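Local atomic coordinates of galactitol 1-phosphate 5-dehydrogenase (PDB entry 4UEJ), a protein that catalyses the zinc-dependent, NAD(+)-linked oxidation of galactitol 1-phosphate to D-tagatose 6-phosphate and forms homodimers. Residues M1-V5 with F117-I121; I32-C38 with K341-P346; E138-F142 with L313-I317. One frame throughout, in Å; residues are numbered along the deposited sequence.

How the interactions relate
All three contacts lie in the catalytic, GroES-like part or at its junction with the Rossmann part. Interactions 1 and 2 reach the same sheet: strand 27-36 pairs with 341-344 in interaction 2 and with 120-124, which 117-121 leads into; they meet at Glu119 O and Ile32 N, 2.9 Å apart, a probable hydrogen bond. Interaction 2 is the most buried and most regular, a strand pair that runs up to a zinc ligand. Interaction 1, partly buried, has a single bridge, with a carboxylate standing in for a backbone acceptor. Interaction 3, also partly buried, lacks hydrogen bonds across it and relies on apolar packing; it joins interaction 2 through Lys341 N and Leu316 O, 2.8 Å apart.

Interaction 1: M1-V5 with F117-I121; sequences MKSVV and FAEYI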
ATOM      1  N   MET A   1      -5.216 -18.376 -43.172  1.00 37.88           N
ATOM      2  CA  MET A   1      -6.073 -18.129 -42.019  1.00 37.35           C
ATOM      3  C   MET A   1      -6.216 -16.646 -41.736  1.00 35.75           C
ATOM      4  O   MET A   1      -5.339 -15.846 -42.077  1.00 36.20           O
ATOM      5  CB  MET A   1      -5.531 -18.822 -40.771  1.00 37.45           C
ATOM      6  CG  MET A   1      -4.371 -18.100 -40.119  1.00 33.50           C
ATOM      7  SD  MET A   1      -4.085 -18.615 -38.406  1.00 29.99           S
ATOM      8  CE  MET A   1      -3.028 -17.284 -37.839  1.00 33.65           C
ATOM      9  N   LYS A   2      -7.316 -16.294 -41.081  1.00 34.71           N
ATOM     10  CA  LYS A   2      -7.611 -14.910 -40.749  1.00 34.64           C
ATOM     11  C   LYS A   2      -7.071 -14.534 -39.385  1.00 32.26           C
ATOM     12  O   LYS A   2      -6.896 -15.385 -38.514  1.00 30.70           O
ATOM     13  CB  LYS A   2      -9.120 -14.652 -40.773  1.00 34.93           C
ATOM     14  CG  LYS A   2      -9.726 -14.563 -42.161  1.00 37.51           C
ATOM     15  CD  LYS A   2     -11.208 -14.243 -42.080  1.00 37.95           C
ATOM     16  CE  LYS A   2     -11.819 -14.193 -43.471  1.00 46.49           C
ATOM     17  NZ  LYS A   2     -11.403 -15.363 -44.298  1.00 47.78           N
ATOM     18  N   SER A   3      -6.816 -13.244 -39.213  1.00 32.36           N
ATOM     19  CA  SER A   3      -6.491 -12.689 -37.906  1.00 30.53           C
ATOM     20  C   SER A   3      -6.819 -11.205 -37.899  1.00 31.26           C
ATOM     21  O   SER A   3      -6.985 -10.592 -38.956  1.00 33.26           O
ATOM     22  CB  SER A   3      -5.014 -12.912 -37.562  1.00 29.82           C
ATOM     23  OG  SER A   3      -4.176 -12.291 -38.519  1.00 34.83           O
ATOM     24  N   VAL A   4      -6.916 -10.625 -36.708  1.00 29.84           N
ATOM     25  CA  VAL A   4      -7.073  -9.185 -36.599  1.00 30.77           C
ATOM     26  C   VAL A   4      -5.721  -8.558 -36.299  1.00 30.55           C
ATOM     27  O   VAL A   4      -5.041  -8.944 -35.349  1.00 29.28           O
ATOM     28  CB  VAL A   4      -8.078  -8.794 -35.511  1.00 29.48           C
ATOM     29  CG1 VAL A   4      -8.317  -7.291 -35.538  1.00 30.69           C
ATOM     30  CG2 VAL A   4      -9.381  -9.535 -35.716  1.00 30.28           C
ATOM     31  N   VAL A   5      -5.327  -7.601 -37.126  1.00 32.51           N
ATOM     32  CA  VAL A   5      -4.042  -6.945 -36.959  1.00 32.91           C
ATOM     33  C   VAL A   5      -4.229  -5.452 -36.721  1.00 34.72           C
ATOM     34  O   VAL A   5      -4.890  -4.766 -37.500  1.00 35.85           O
ATOM     35  CB  VAL A   5      -3.140  -7.166 -38.190  1.00 38.01           C
ATOM     36  CG1 VAL A   5      -1.797  -6.510 -37.978  1.00 35.20           C
ATOM     37  CG2 VAL A   5      -2.971  -8.656 -38.459  1.00 33.84           C
ATOM     38  N   PHE A 117      -6.381 -13.186 -31.388  1.00 20.25           N
ATOM     39  CA  PHE A 117      -7.334 -12.704 -32.390  1.00 20.13           C
ATOM     40  C   PHE A 117      -6.965 -13.320 -33.729  1.00 23.73           C
ATOM     41  O   PHE A 117      -6.586 -12.622 -34.677  1.00 24.57           O
ATOM     42  CB  PHE A 117      -7.349 -11.173 -32.464  1.00 23.41           C
ATOM     43  CG  PHE A 117      -7.834 -10.522 -31.202  1.00 23.39           C
ATOM     44  CD1 PHE A 117      -8.672 -11.209 -30.340  1.00 18.40           C
ATOM     45  CD2 PHE A 117      -7.446  -9.232 -30.868  1.00 25.21           C
ATOM     46  CE1 PHE A 117      -9.105 -10.616 -29.159  1.00 21.61           C
ATOM     47  CE2 PHE A 117      -7.882  -8.636 -29.694  1.00 18.45           C
ATOM     48  CZ  PHE A 117      -8.715  -9.323 -28.842  1.00 17.41           C
ATOM     49  N   ALA A 118      -7.085 -14.644 -33.786  1.00 23.91           N
ATOM     50  CA  ALA A 118      -6.633 -15.436 -34.921  1.00 22.63           C
ATOM     51  C   ALA A 118      -7.358 -16.773 -34.946  1.00 22.72           C
ATOM     52  O   ALA A 118      -7.901 -17.191 -33.938  1.00 21.68           O
ATOM     53  CB  ALA A 118      -5.125 -15.647 -34.846  1.00 22.45           C
ATOM     54  N   GLU A 119      -7.369 -17.451 -36.093  1.00 24.12           N
ATOM     55  CA  GLU A 119      -8.011 -18.758 -36.177  1.00 24.46           C
ATOM     56  C   GLU A 119      -7.203 -19.841 -35.481  1.00 29.16           C
ATOM     57  O   GLU A 119      -7.764 -20.756 -34.876  1.00 24.57           O
ATOM     58  CB  GLU A 119      -8.241 -19.161 -37.629  1.00 26.36           C
ATOM     59  CG  GLU A 119      -9.291 -18.359 -38.331  1.00 27.45           C
ATOM     60  CD  GLU A 119      -9.515 -18.863 -39.737  1.00 37.38           C
ATOM     61  OE1 GLU A 119     -10.108 -19.954 -39.888  1.00 40.26           O
ATOM     62  OE2 GLU A 119      -9.077 -18.181 -40.687  1.00 35.26           O
ATOM     63  N   TYR A 120      -5.882 -19.738 -35.585  1.00 23.64           N
ATOM     64  CA  TYR A 120      -4.982 -20.679 -34.937  1.00 25.14           C
ATOM     65  C   TYR A 120      -3.823 -19.958 -34.278  1.00 24.31           C
ATOM     66  O   TYR A 120      -3.418 -18.880 -34.713  1.00 25.59           O
ATOM     67  CB  TYR A 120      -4.416 -21.692 -35.935  1.00 24.49           C
ATOM     68  CG  TYR A 120      -5.444 -22.564 -36.609  1.00 26.38           C
ATOM     69  CD1 TYR A 120      -6.112 -22.126 -37.742  1.00 26.81           C
ATOM     70  CD2 TYR A 120      -5.721 -23.843 -36.137  1.00 27.78           C
ATOM     71  CE1 TYR A 120      -7.045 -22.925 -38.380  1.00 32.68           C
ATOM     72  CE2 TYR A 120      -6.661 -24.656 -36.777  1.00 31.00           C
ATOM     73  CZ  TYR A 120      -7.315 -24.187 -37.897  1.00 30.90           C
ATOM     74  OH  TYR A 120      -8.249 -24.976 -38.545  1.00 33.04           O
ATOM     75  N   ILE A 121      -3.287 -20.562 -33.230  1.00 21.37           N
ATOM     76  CA  ILE A 121      -2.073 -20.039 -32.625  1.00 22.97           C
ATOM     77  C   ILE A 121      -1.197 -21.188 -32.123  1.00 25.69           C
ATOM     78  O   ILE A 121      -1.702 -22.233 -31.723  1.00 22.18           O
ATOM     79  CB  ILE A 121      -2.411 -19.059 -31.477  1.00 19.44           C
ATOM     80  CG1 ILE A 121      -1.156 -18.307 -31.021  1.00 19.16           C
ATOM     81  CG2 ILE A 121      -3.122 -19.790 -30.319  1.00 18.47           C
ATOM     82  CD1 ILE A 121      -1.422 -17.237 -29.963  1.00 18.08           C
TER
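A side-chain carboxylate takes the place of a backbone carbonyl here: Glu119 OE2 accepts a short, nearly straight hydrogen bond from Lys2 N (2.6 Å). The bond sits at the end of a brief antiparallel pairing between 1-5 and 117-121, whose touching parts run 163° apart. Inside it, Glu119 N donates to Lys2 O (3.2 Å) and Val4 N to Phe117 O (2.9 Å), flanking the single bridge between Ser3 and Ala118, where the CA atoms come within 4.1 Å. The backbone of Glu119, with phi/psi of -73/-37°, leaves the extended conformation, and its side chain folds back over the start of the chain, with OE2 3.3 Å from Met1 CA. Met1 buries the most surface. Its side chain points toward 117-121, SD reaching the edge of the Tyr120 ring (5.4 Å from the centroid) in a Met-aromatic contact, while CE meets Ala118 CB at 4.0 Å. At the other end Val4 CB packs on Phe117 CB (3.9 Å), and Phe326 of helix 323-333 touches both side chains. Met1 N is hydrogen-bonded to Glu16 on the neighbouring strand 11-16. The arrangement attaches the N-terminal hairpin, strands 2-7 and 11-16, to the edge of the GroES-like catalytic domain of zinc-containing alcohol dehydrogenases.

Interaction 2: I32-C38 with K341-P346; sequences IASSGLC and KVLLIP
The last part of strand 27-36 and strand 341-344 pair antiparallel in the GroES-like catalytic domain next to the catalytic zinc; the axes of 34-36 and 341-344 approach to 4.5 Å at 143°. Ile32 O lies 3.2 Å from Pro346 CG. At Ala33 (phi/psi -104/-34°) the chain turns a corner, and Ala33 with Ser34 forms a classic beta bulge opposite Ser62 of strand 60-68. Ser34 is extended again (-156/129°); its OG lies 3.5 Å from Ile345 CD1, and its CA makes a CA-H...O contact with Leu344 O (3.5 Å). Ser35 and Leu344 are the hydrogen-bonded pair, CA atoms 5.0 Å apart: Ser35 N donates to Leu344 O (2.9 Å) and Leu344 N to Ser35 O (2.7 Å). Their side chains share one face, where Leu344 packs on Phe323 and Phe326 of helix 323-333. Gly36 and Leu343 follow as the non-hydrogen-bonded pair, CA-CA 4.4 Å, Leu343 pointing to the other face. A CB on Gly36 would lie tight against Lys341 CD and Leu343 CD2. Leu37 N donates to Val342 O (3.0 Å), and the two side chains, both chi1 t, meet CB to CB at 4.3 Å. Cys38, a ligand of the catalytic zinc with chi1 t, turns its side chain away from 341-346. Lys341, its chi angles t, p, p, t, curls back so that NZ donates a hydrogen bond to Leu37 O (2.9 Å) and forms a salt bridge with Glu60. One water also donates to Leu37 O (2.6 Å) and accepts from Val342 N (2.9 Å).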
ATOM      1  N   ILE A  32      -8.723 -21.579 -32.283  1.00 23.99           N
ATOM      2  CA  ILE A  32      -9.373 -20.654 -31.364  1.00 22.94           C
ATOM      3  C   ILE A  32     -10.888 -20.589 -31.573  1.00 23.74           C
ATOM      4  O   ILE A  32     -11.373 -20.417 -32.698  1.00 25.05           O
ATOM      5  CB  ILE A  32      -8.743 -19.256 -31.490  1.00 22.44           C
ATOM      6  CG1 ILE A  32      -7.278 -19.332 -31.053  1.00 21.63           C
ATOM      7  CG2 ILE A  32      -9.486 -18.241 -30.648  1.00 21.67           C
ATOM      8  CD1 ILE A  32      -6.500 -18.062 -31.242  1.00 27.21           C
ATOM      9  N   ALA A  33     -11.629 -20.746 -30.476  1.00 23.10           N
ATOM     10  CA  ALA A  33     -13.094 -20.809 -30.518  1.00 23.93           C
ATOM     11  C   ALA A  33     -13.748 -19.518 -30.050  1.00 23.39           C
ATOM     12  O   ALA A  33     -14.807 -19.131 -30.542  1.00 24.36           O
ATOM     13  CB  ALA A  33     -13.595 -21.972 -29.673  1.00 27.14           C
ATOM     14  N   SER A  34     -13.110 -18.856 -29.091  1.00 22.01           N
ATOM     15  CA  SER A  34     -13.679 -17.672 -28.458  1.00 21.53           C
ATOM     16  C   SER A  34     -12.546 -16.840 -27.887  1.00 20.38           C
ATOM     17  O   SER A  34     -11.696 -17.362 -27.173  1.00 20.20           O
ATOM     18  CB  SER A  34     -14.656 -18.065 -27.358  1.00 21.35           C
ATOM     19  OG  SER A  34     -15.205 -16.922 -26.717  1.00 24.33           O
ATOM     20  N   SER A  35     -12.532 -15.552 -28.203  1.00 20.55           N
ATOM     21  CA  SER A  35     -11.388 -14.709 -27.879  1.00 19.84           C
ATOM     22  C   SER A  35     -11.850 -13.294 -27.540  1.00 22.36           C
ATOM     23  O   SER A  35     -12.430 -12.605 -28.382  1.00 21.03           O
ATOM     24  CB  SER A  35     -10.395 -14.703 -29.052  1.00 20.45           C
ATOM     25  OG  SER A  35      -9.189 -14.029 -28.722  1.00 19.89           O
ATOM     26  N   GLY A  36     -11.615 -12.867 -26.302  1.00 19.04           N
ATOM     27  CA  GLY A  36     -12.201 -11.628 -25.813  1.00 19.27           C
ATOM     28  C   GLY A  36     -11.279 -10.440 -25.887  1.00 19.42           C
ATOM     29  O   GLY A  36     -10.063 -10.599 -25.775  1.00 18.91           O
ATOM     30  N   LEU A  37     -11.853  -9.249 -26.069  1.00 20.31           N
ATOM     31  CA  LEU A  37     -11.095  -7.998 -25.990  1.00 20.74           C
ATOM     32  C   LEU A  37     -11.025  -7.471 -24.557  1.00 21.67           C
ATOM     33  O   LEU A  37     -12.058  -7.256 -23.929  1.00 20.17           O
ATOM     34  CB  LEU A  37     -11.731  -6.938 -26.888  1.00 22.33           C
ATOM     35  CG  LEU A  37     -11.052  -5.571 -26.985  1.00 23.30           C
ATOM     36  CD1 LEU A  37      -9.838  -5.657 -27.889  1.00 23.70           C
ATOM     37  CD2 LEU A  37     -12.025  -4.512 -27.485  1.00 24.93           C
ATOM     38  N   CYS A  38      -9.809  -7.251 -24.057  1.00 19.63           N
ATOM     39  CA  CYS A  38      -9.574  -6.723 -22.711  1.00 23.44           C
ATOM     40  C   CYS A  38      -9.566  -5.189 -22.701  1.00 20.42           C
ATOM     41  O   CYS A  38      -9.203  -4.555 -23.692  1.00 21.49           O
ATOM     42  CB  CYS A  38      -8.243  -7.269 -22.165  1.00 22.22           C
ATOM     43  SG  CYS A  38      -7.851  -6.890 -20.420  1.00 23.04           S
ATOM     44  N   LYS A 341     -18.088  -7.055 -22.829  1.00 21.72           N
ATOM     45  CA  LYS A 341     -17.105  -7.946 -23.443  1.00 20.75           C
ATOM     46  C   LYS A 341     -17.396  -8.126 -24.922  1.00 25.47           C
ATOM     47  O   LYS A 341     -18.471  -8.586 -25.312  1.00 22.17           O
ATOM     48  CB  LYS A 341     -17.076  -9.304 -22.744  1.00 16.93           C
ATOM     49  CG  LYS A 341     -16.057 -10.278 -23.340  1.00 19.86           C
ATOM     50  CD  LYS A 341     -14.628  -9.727 -23.296  1.00 16.56           C
ATOM     51  CE  LYS A 341     -14.189  -9.466 -21.851  1.00 15.58           C
ATOM     52  NZ  LYS A 341     -12.758  -9.065 -21.733  1.00 16.39           N
ATOM     53  N   VAL A 342     -16.437  -7.731 -25.746  1.00 19.92           N
ATOM     54  CA  VAL A 342     -16.512  -7.970 -27.172  1.00 21.03           C
ATOM     55  C   VAL A 342     -15.763  -9.260 -27.494  1.00 24.36           C
ATOM     56  O   VAL A 342     -14.556  -9.351 -27.277  1.00 19.96           O
ATOM     57  CB  VAL A 342     -15.917  -6.797 -27.960  1.00 26.25           C
ATOM     58  CG1 VAL A 342     -15.941  -7.083 -29.459  1.00 23.56           C
ATOM     59  CG2 VAL A 342     -16.677  -5.511 -27.636  1.00 26.20           C
ATOM     60  N   LEU A 343     -16.479 -10.264 -27.986  1.00 23.67           N
ATOM     61  CA  LEU A 343     -15.855 -11.547 -28.292  1.00 20.32           C
ATOM     62  C   LEU A 343     -15.650 -11.745 -29.779  1.00 21.66           C
ATOM     63  O   LEU A 343     -16.546 -11.489 -30.578  1.00 22.76           O
ATOM     64  CB  LEU A 343     -16.693 -12.702 -27.759  1.00 23.08           C
ATOM     65  CG  LEU A 343     -16.787 -12.896 -26.253  1.00 24.97           C
ATOM     66  CD1 LEU A 343     -17.782 -14.013 -25.950  1.00 18.28           C
ATOM     67  CD2 LEU A 343     -15.406 -13.208 -25.697  1.00 17.55           C
ATOM     68  N   LEU A 344     -14.459 -12.205 -30.136  1.00 21.69           N
ATOM     69  CA  LEU A 344     -14.222 -12.745 -31.463  1.00 22.93           C
ATOM     70  C   LEU A 344     -14.571 -14.226 -31.444  1.00 22.78           C
ATOM     71  O   LEU A 344     -14.062 -14.988 -30.612  1.00 21.81           O
ATOM     72  CB  LEU A 344     -12.770 -12.540 -31.888  1.00 23.28           C
ATOM     73  CG  LEU A 344     -12.333 -13.256 -33.166  1.00 24.57           C
ATOM     74  CD1 LEU A 344     -13.008 -12.680 -34.399  1.00 26.13           C
ATOM     75  CD2 LEU A 344     -10.832 -13.177 -33.314  1.00 24.76           C
ATOM     76  N   ILE A 345     -15.467 -14.617 -32.342  1.00 23.90           N
ATOM     77  CA  ILE A 345     -15.864 -16.008 -32.506  1.00 24.20           C
ATOM     78  C   ILE A 345     -15.538 -16.450 -33.936  1.00 28.67           C
ATOM     79  O   ILE A 345     -16.352 -16.255 -34.848  1.00 28.14           O
ATOM     80  CB  ILE A 345     -17.383 -16.199 -32.213  1.00 26.57           C
ATOM     81  CG1 ILE A 345     -17.746 -15.650 -30.824  1.00 22.86           C
ATOM     82  CG2 ILE A 345     -17.796 -17.662 -32.358  1.00 29.37           C
ATOM     83  CD1 ILE A 345     -16.967 -16.271 -29.679  1.00 23.32           C
ATOM     84  N   PRO A 346     -14.337 -17.028 -34.140  1.00 26.57           N
ATOM     85  CA  PRO A 346     -13.854 -17.434 -35.474  1.00 27.59           C
ATOM     86  C   PRO A 346     -14.816 -18.347 -36.240  1.00 33.54           C
ATOM     87  O   PRO A 346     -15.555 -19.115 -35.620  1.00 36.07           O
ATOM     88  CB  PRO A 346     -12.547 -18.171 -35.155  1.00 27.29           C
ATOM     89  CG  PRO A 346     -12.065 -17.528 -33.887  1.00 26.68           C
ATOM     90  CD  PRO A 346     -13.320 -17.274 -33.095  1.00 24.67           C
TER
HETATM   91  O   HOH W   1     -14.316  -6.162 -24.537  1.00 17.76           O

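Interaction 3: E138-F142 with L313-I317; sequences EDGAF and LEPLI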
ATOM      1  N   GLU A 138     -16.873 -21.399 -25.180  1.00 19.60           N
ATOM      2  CA  GLU A 138     -16.914 -19.944 -25.129  1.00 21.74           C
ATOM      3  C   GLU A 138     -16.598 -19.434 -23.733  1.00 21.63           C
ATOM      4  O   GLU A 138     -15.938 -18.404 -23.588  1.00 21.21           O
ATOM      5  CB  GLU A 138     -18.281 -19.420 -25.582  1.00 27.83           C
ATOM      6  CG  GLU A 138     -18.426 -17.907 -25.487  1.00 35.51           C
ATOM      7  CD  GLU A 138     -19.775 -17.406 -25.979  1.00 38.32           C
ATOM      8  OE1 GLU A 138     -20.064 -17.562 -27.189  1.00 41.57           O
ATOM      9  OE2 GLU A 138     -20.542 -16.848 -25.161  1.00 37.22           O
ATOM     10  N   ASP A 139     -17.045 -20.158 -22.705  1.00 17.79           N
ATOM     11  CA  ASP A 139     -16.808 -19.731 -21.320  1.00 15.01           C
ATOM     12  C   ASP A 139     -15.332 -19.697 -20.983  1.00 15.66           C
ATOM     13  O   ASP A 139     -14.920 -19.020 -20.042  1.00 13.00           O
ATOM     14  CB  ASP A 139     -17.495 -20.653 -20.311  1.00 21.07           C
ATOM     15  CG  ASP A 139     -19.007 -20.620 -20.406  1.00 29.70           C
ATOM     16  OD1 ASP A 139     -19.543 -19.939 -21.308  1.00 29.42           O
ATOM     17  OD2 ASP A 139     -19.652 -21.296 -19.575  1.00 28.86           O
ATOM     18  N   GLY A 140     -14.546 -20.462 -21.723  1.00 14.41           N
ATOM     19  CA  GLY A 140     -13.127 -20.581 -21.440  1.00 13.73           C
ATOM     20  C   GLY A 140     -12.388 -19.279 -21.642  1.00 14.45           C
ATOM     21  O   GLY A 140     -11.338 -19.047 -21.027  1.00 12.82           O
ATOM     22  N   ALA A 141     -12.926 -18.426 -22.507  1.00 13.79           N
ATOM     23  CA  ALA A 141     -12.308 -17.125 -22.763  1.00 13.57           C
ATOM     24  C   ALA A 141     -12.417 -16.193 -21.568  1.00 14.46           C
ATOM     25  O   ALA A 141     -11.806 -15.120 -21.556  1.00 14.25           O
ATOM     26  CB  ALA A 141     -12.928 -16.468 -23.981  1.00 14.68           C
ATOM     27  N   PHE A 142     -13.167 -16.599 -20.548  1.00 11.70           N
ATOM     28  CA  PHE A 142     -13.340 -15.722 -19.393  1.00 10.92           C
ATOM     29  C   PHE A 142     -12.477 -16.132 -18.223  1.00 14.36           C
ATOM     30  O   PHE A 142     -12.412 -15.412 -17.223  1.00  9.54           O
ATOM     31  CB  PHE A 142     -14.809 -15.680 -18.957  1.00 11.26           C
ATOM     32  CG  PHE A 142     -15.668 -14.830 -19.842  1.00 12.84           C
ATOM     33  CD1 PHE A 142     -16.243 -15.361 -20.979  1.00 13.03           C
ATOM     34  CD2 PHE A 142     -15.873 -13.489 -19.552  1.00 15.94           C
ATOM     35  CE1 PHE A 142     -17.039 -14.577 -21.805  1.00 20.83           C
ATOM     36  CE2 PHE A 142     -16.666 -12.702 -20.374  1.00 19.55           C
ATOM     37  CZ  PHE A 142     -17.246 -13.250 -21.507  1.00 15.89           C
ATOM     38  N   LEU A 313     -21.719 -15.381 -17.068  1.00 14.02           N
ATOM     39  CA  LEU A 313     -20.954 -14.703 -18.114  1.00 14.09           C
ATOM     40  C   LEU A 313     -21.821 -14.051 -19.187  1.00 15.19           C
ATOM     41  O   LEU A 313     -21.472 -12.993 -19.716  1.00 15.49           O
ATOM     42  CB  LEU A 313     -19.990 -15.684 -18.789  1.00 13.99           C
ATOM     43  CG  LEU A 313     -19.120 -16.524 -17.866  1.00 13.23           C
ATOM     44  CD1 LEU A 313     -18.285 -17.502 -18.699  1.00 13.45           C
ATOM     45  CD2 LEU A 313     -18.235 -15.609 -17.011  1.00 13.40           C
ATOM     46  N   GLU A 314     -22.942 -14.678 -19.527  1.00 17.01           N
ATOM     47  CA  GLU A 314     -23.766 -14.159 -20.615  1.00 21.22           C
ATOM     48  C   GLU A 314     -24.080 -12.649 -20.508  1.00 17.61           C
ATOM     49  O   GLU A 314     -23.977 -11.936 -21.508  1.00 18.38           O
ATOM     50  CB  GLU A 314     -25.073 -14.959 -20.720  1.00 24.44           C
ATOM     51  CG  GLU A 314     -25.842 -14.690 -22.002  1.00 30.14           C
ATOM     52  CD  GLU A 314     -25.011 -14.965 -23.245  1.00 36.85           C
ATOM     53  OE1 GLU A 314     -24.224 -15.937 -23.233  1.00 34.01           O
ATOM     54  OE2 GLU A 314     -25.133 -14.197 -24.221  1.00 38.86           O
ATOM     55  N   PRO A 315     -24.445 -12.151 -19.304  1.00 17.26           N
ATOM     56  CA  PRO A 315     -24.807 -10.727 -19.258  1.00 17.97           C
ATOM     57  C   PRO A 315     -23.634  -9.803 -19.543  1.00 17.74           C
ATOM     58  O   PRO A 315     -23.850  -8.638 -19.843  1.00 20.60           O
ATOM     59  CB  PRO A 315     -25.295 -10.520 -17.818  1.00 19.99           C
ATOM     60  CG  PRO A 315     -25.531 -11.880 -17.268  1.00 20.13           C
ATOM     61  CD  PRO A 315     -24.636 -12.805 -17.995  1.00 16.50           C
ATOM     62  N   LEU A 316     -22.413 -10.322 -19.441  1.00 16.69           N
ATOM     63  CA  LEU A 316     -21.218  -9.517 -19.636  1.00 16.55           C
ATOM     64  C   LEU A 316     -20.934  -9.239 -21.104  1.00 23.28           C
ATOM     65  O   LEU A 316     -20.193  -8.309 -21.432  1.00 24.64           O
ATOM     66  CB  LEU A 316     -19.998 -10.214 -19.021  1.00 15.73           C
ATOM     67  CG  LEU A 316     -20.097 -10.562 -17.540  1.00 15.75           C
ATOM     68  CD1 LEU A 316     -18.881 -11.357 -17.089  1.00 13.40           C
ATOM     69  CD2 LEU A 316     -20.239  -9.289 -16.736  1.00 18.42           C
ATOM     70  N   ILE A 317     -21.516 -10.046 -21.987  1.00 21.14           N
ATOM     71  CA  ILE A 317     -21.120 -10.022 -23.390  1.00 18.72           C
ATOM     72  C   ILE A 317     -21.922  -9.005 -24.184  1.00 27.63           C
ATOM     73  O   ILE A 317     -23.157  -9.057 -24.216  1.00 26.25           O
ATOM     74  CB  ILE A 317     -21.257 -11.429 -24.030  1.00 18.74           C
ATOM     75  CG1 ILE A 317     -20.363 -12.423 -23.285  1.00 23.19           C
ATOM     76  CG2 ILE A 317     -20.884 -11.377 -25.487  1.00 19.73           C
ATOM     77  CD1 ILE A 317     -20.661 -13.878 -23.553  1.00 22.92           C
TER
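Phe142 and Leu313 carry most of this contact, with Ile317 third. The Phe142 side chain leaves its backbone toward 313-317 (chi1 m), and its ring meets three residues there. Leu313 CB lies over one face of it, and CD1 of the same leucine is 3.7 Å from Phe142 CD1. Ile317 CG1 meets the ring near its plane, 3.7 Å from Phe142 CZ, and Leu316 CD1 approaches obliquely at 4.2 Å from Phe142 CE2. Leu313 also reaches the helical turn at 138-141, its CD1 3.6 Å from Asp139 CB. Ile317 also touches Glu138, CD1 lying 3.4 Å from the carboxylate oxygen OE2 in a van der Waals contact. That carboxylate faces Glu314, the OE2 and OE1 atoms 4.3 Å apart; Arg320 forms salt bridges with both and so offsets the like charges. No hydrogen bond spans the segments. Each is held in shape by its own turns instead, with Phe142 N bonded to Asp139 O (3.0 Å) and Leu316 N to Leu313 O (2.8 Å), the latter in the 3-10 segment 314-316. Behind the turn, Leu313 and Leu316 touch helix 171-182, while Phe142 rests on Lys341 of strand 341-344. The contact thus links the loop before helix 143-155, which bears the predicted zinc ligand Glu144, to the return crossing from the Rossmann domain into the catalytic domain, a junction of the two-domain zinc-containing alcohol dehydrogenase fold.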